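Local coordinates for periplasmic binding protein (Roseiflexus sp. RS-1, PDB 5GJ3) that binds heme in the bacterial periplasm, here two heme molecules at once, and probably delivers it to a membrane transporter for uptake, at residues 7-13 and 27-32. Numbering follows the deposited sequence.
Sequences RIVSLNG and YVVGVD
Neighbouring parallel strands, 8-10 and 28-31, show a sheet edge absorbing an irregularity: their axes approach to 4.7 Å and cross at -26°. Arg7 (chi1 m) lays its guanidinium against Val29, NH1 to CG1 3.7 Å, while its NH2 bonds the carbonyl of Leu62. Ile8 brackets Val28, its N donating to Tyr27 O (2.9 Å) and its O accepting from Val29 N (2.7 Å). Val29, its psi near zero (-111/-9), is the extra residue of a beta bulge, so Ile8 pairs with Val28 but Val9 with Gly30. Val9 CG2 meets Val29 CG2 at 3.9 Å; Ile8, Ser10, Val28 and Val31 occupy the opposite face, the last three under helix 13-21. Ser10 N bonds Gly30 O (3.2 Å); beyond, a water bridges Ser10 O (2.8 Å) to Asp32 N (3.0 Å) and OD1 (2.7 Å), while Asp32 OD2 accepts from Ser34 N. The side chain of Asn12, at the N-cap position, is about 5 Å from a zinc ion, that of Asp32 about 6 Å from a heme. This is a right-handed beta-alpha-beta crossover, its C-terminal strand ends facing the ligand cleft, as in periplasmic binding proteins.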
loop_
_atom_site.group_PDB
_atom_site.type_symbol
_atom_site.label_atom_id
_atom_site.label_comp_id
_atom_site.label_asym_id
_atom_site.label_seq_id
_atom_site.Cartn_x
_atom_site.Cartn_y
_atom_site.Cartn_z
ATOM N N ARG A 7 -21.015 13.113 7.934
ATOM C CA ARG A 7 -21.199 11.810 7.284
ATOM C C ARG A 7 -20.171 11.718 6.141
ATOM O O ARG A 7 -20.344 12.307 5.080
ATOM C CB ARG A 7 -22.620 11.637 6.741
ATOM C CG ARG A 7 -23.734 11.619 7.831
ATOM C CD ARG A 7 -25.126 11.596 7.194
ATOM N NE ARG A 7 -25.359 10.352 6.446
ATOM C CZ ARG A 7 -25.541 9.166 7.039
ATOM N NH1 ARG A 7 -25.548 9.068 8.355
ATOM N NH2 ARG A 7 -25.709 8.070 6.320
ATOM N N ILE A 8 -19.093 11.004 6.414
ATOM C CA ILE A 8 -17.940 10.923 5.509
ATOM C C ILE A 8 -18.004 9.642 4.682
ATOM O O ILE A 8 -18.205 8.491 5.228
ATOM C CB ILE A 8 -16.621 10.949 6.315
ATOM C CG1 ILE A 8 -16.612 12.131 7.332
ATOM C CG2 ILE A 8 -15.381 11.042 5.386
ATOM C CD1 ILE A 8 -15.357 12.136 8.201
ATOM N N VAL A 9 -17.862 9.830 3.374
ATOM C CA VAL A 9 -17.650 8.750 2.450
ATOM C C VAL A 9 -16.197 8.879 1.988
ATOM O O VAL A 9 -15.766 9.923 1.464
ATOM C CB VAL A 9 -18.611 8.734 1.250
ATOM C CG1 VAL A 9 -18.214 7.559 0.317
ATOM C CG2 VAL A 9 -20.069 8.537 1.713
ATOM N N SER A 10 -15.433 7.826 2.260
ATOM C CA SER A 10 -14.010 7.815 1.967
ATOM C C SER A 10 -13.766 6.953 0.706
ATOM O O SER A 10 -14.195 5.775 0.633
ATOM C CB SER A 10 -13.261 7.282 3.166
ATOM O OG SER A 10 -11.909 7.082 2.787
ATOM N N LEU A 11 -13.079 7.512 -0.286
ATOM C CA LEU A 11 -12.953 6.844 -1.584
ATOM C C LEU A 11 -11.785 5.813 -1.741
ATOM O O LEU A 11 -11.753 5.068 -2.733
ATOM C CB LEU A 11 -12.882 7.896 -2.730
ATOM C CG LEU A 11 -14.036 8.925 -2.722
ATOM C CD1 LEU A 11 -13.783 9.884 -3.868
ATOM C CD2 LEU A 11 -15.373 8.199 -2.921
ATOM N N ASN A 12 -10.851 5.803 -0.809
ATOM C CA ASN A 12 -9.665 4.957 -0.959
ATOM C C ASN A 12 -9.347 4.321 0.362
ATOM O O ASN A 12 -9.509 4.951 1.411
ATOM C CB ASN A 12 -8.426 5.743 -1.444
ATOM C CG ASN A 12 -8.718 6.540 -2.660
ATOM O OD1 ASN A 12 -9.169 7.683 -2.581
ATOM N ND2 ASN A 12 -8.569 5.920 -3.802
ATOM N N GLY A 13 -8.899 3.061 0.313
ATOM C CA GLY A 13 -8.495 2.365 1.543
ATOM C C GLY A 13 -7.488 3.049 2.440
ATOM O O GLY A 13 -7.628 3.000 3.656
ATOM N N TYR A 27 -17.411 8.764 12.173
ATOM C CA TYR A 27 -18.138 9.586 11.182
ATOM C C TYR A 27 -18.141 9.030 9.786
ATOM O O TYR A 27 -18.750 9.649 8.902
ATOM C CB TYR A 27 -17.612 11.008 11.140
ATOM C CG TYR A 27 -17.640 11.612 12.511
ATOM C CD1 TYR A 27 -18.859 11.979 13.122
ATOM C CD2 TYR A 27 -16.455 11.792 13.224
ATOM C CE1 TYR A 27 -18.874 12.530 14.414
ATOM C CE2 TYR A 27 -16.458 12.328 14.515
ATOM C CZ TYR A 27 -17.657 12.686 15.111
ATOM O OH TYR A 27 -17.603 13.203 16.401
ATOM N N VAL A 28 -17.521 7.869 9.585
ATOM C CA VAL A 28 -17.427 7.319 8.232
ATOM C C VAL A 28 -18.704 6.507 7.985
ATOM O O VAL A 28 -19.031 5.639 8.773
ATOM C CB VAL A 28 -16.144 6.462 7.968
ATOM C CG1 VAL A 28 -16.172 5.859 6.559
ATOM C CG2 VAL A 28 -14.855 7.249 8.230
ATOM N N VAL A 29 -19.401 6.777 6.895
ATOM C CA VAL A 29 -20.634 6.081 6.552
ATOM C C VAL A 29 -20.541 5.167 5.337
ATOM O O VAL A 29 -21.475 4.372 5.060
ATOM C CB VAL A 29 -21.860 7.044 6.380
ATOM C CG1 VAL A 29 -22.109 7.892 7.630
ATOM C CG2 VAL A 29 -21.768 7.919 5.113
ATOM N N GLY A 30 -19.422 5.228 4.608
ATOM C CA GLY A 30 -19.293 4.413 3.390
ATOM C C GLY A 30 -17.834 4.328 3.024
ATOM O O GLY A 30 -17.097 5.311 3.212
ATOM N N VAL A 31 -17.419 3.148 2.554
ATOM C CA VAL A 31 -16.007 2.918 2.159
ATOM C C VAL A 31 -15.914 2.135 0.864
ATOM O O VAL A 31 -16.868 1.471 0.464
ATOM C CB VAL A 31 -15.211 2.147 3.234
ATOM C CG1 VAL A 31 -15.047 2.995 4.490
ATOM C CG2 VAL A 31 -15.827 0.757 3.519
ATOM N N ASP A 32 -14.744 2.181 0.228
ATOM C CA ASP A 32 -14.524 1.381 -0.971
ATOM C C ASP A 32 -13.983 -0.025 -0.593
ATOM O O ASP A 32 -13.543 -0.250 0.561
ATOM C CB ASP A 32 -13.564 2.107 -1.934
ATOM C CG ASP A 32 -12.096 1.724 -1.673
ATOM O OD1 ASP A 32 -11.502 2.242 -0.694
ATOM O OD2 ASP A 32 -11.554 0.879 -2.445
HETATM O O HOH W 1 -12.480 3.686 1.426
#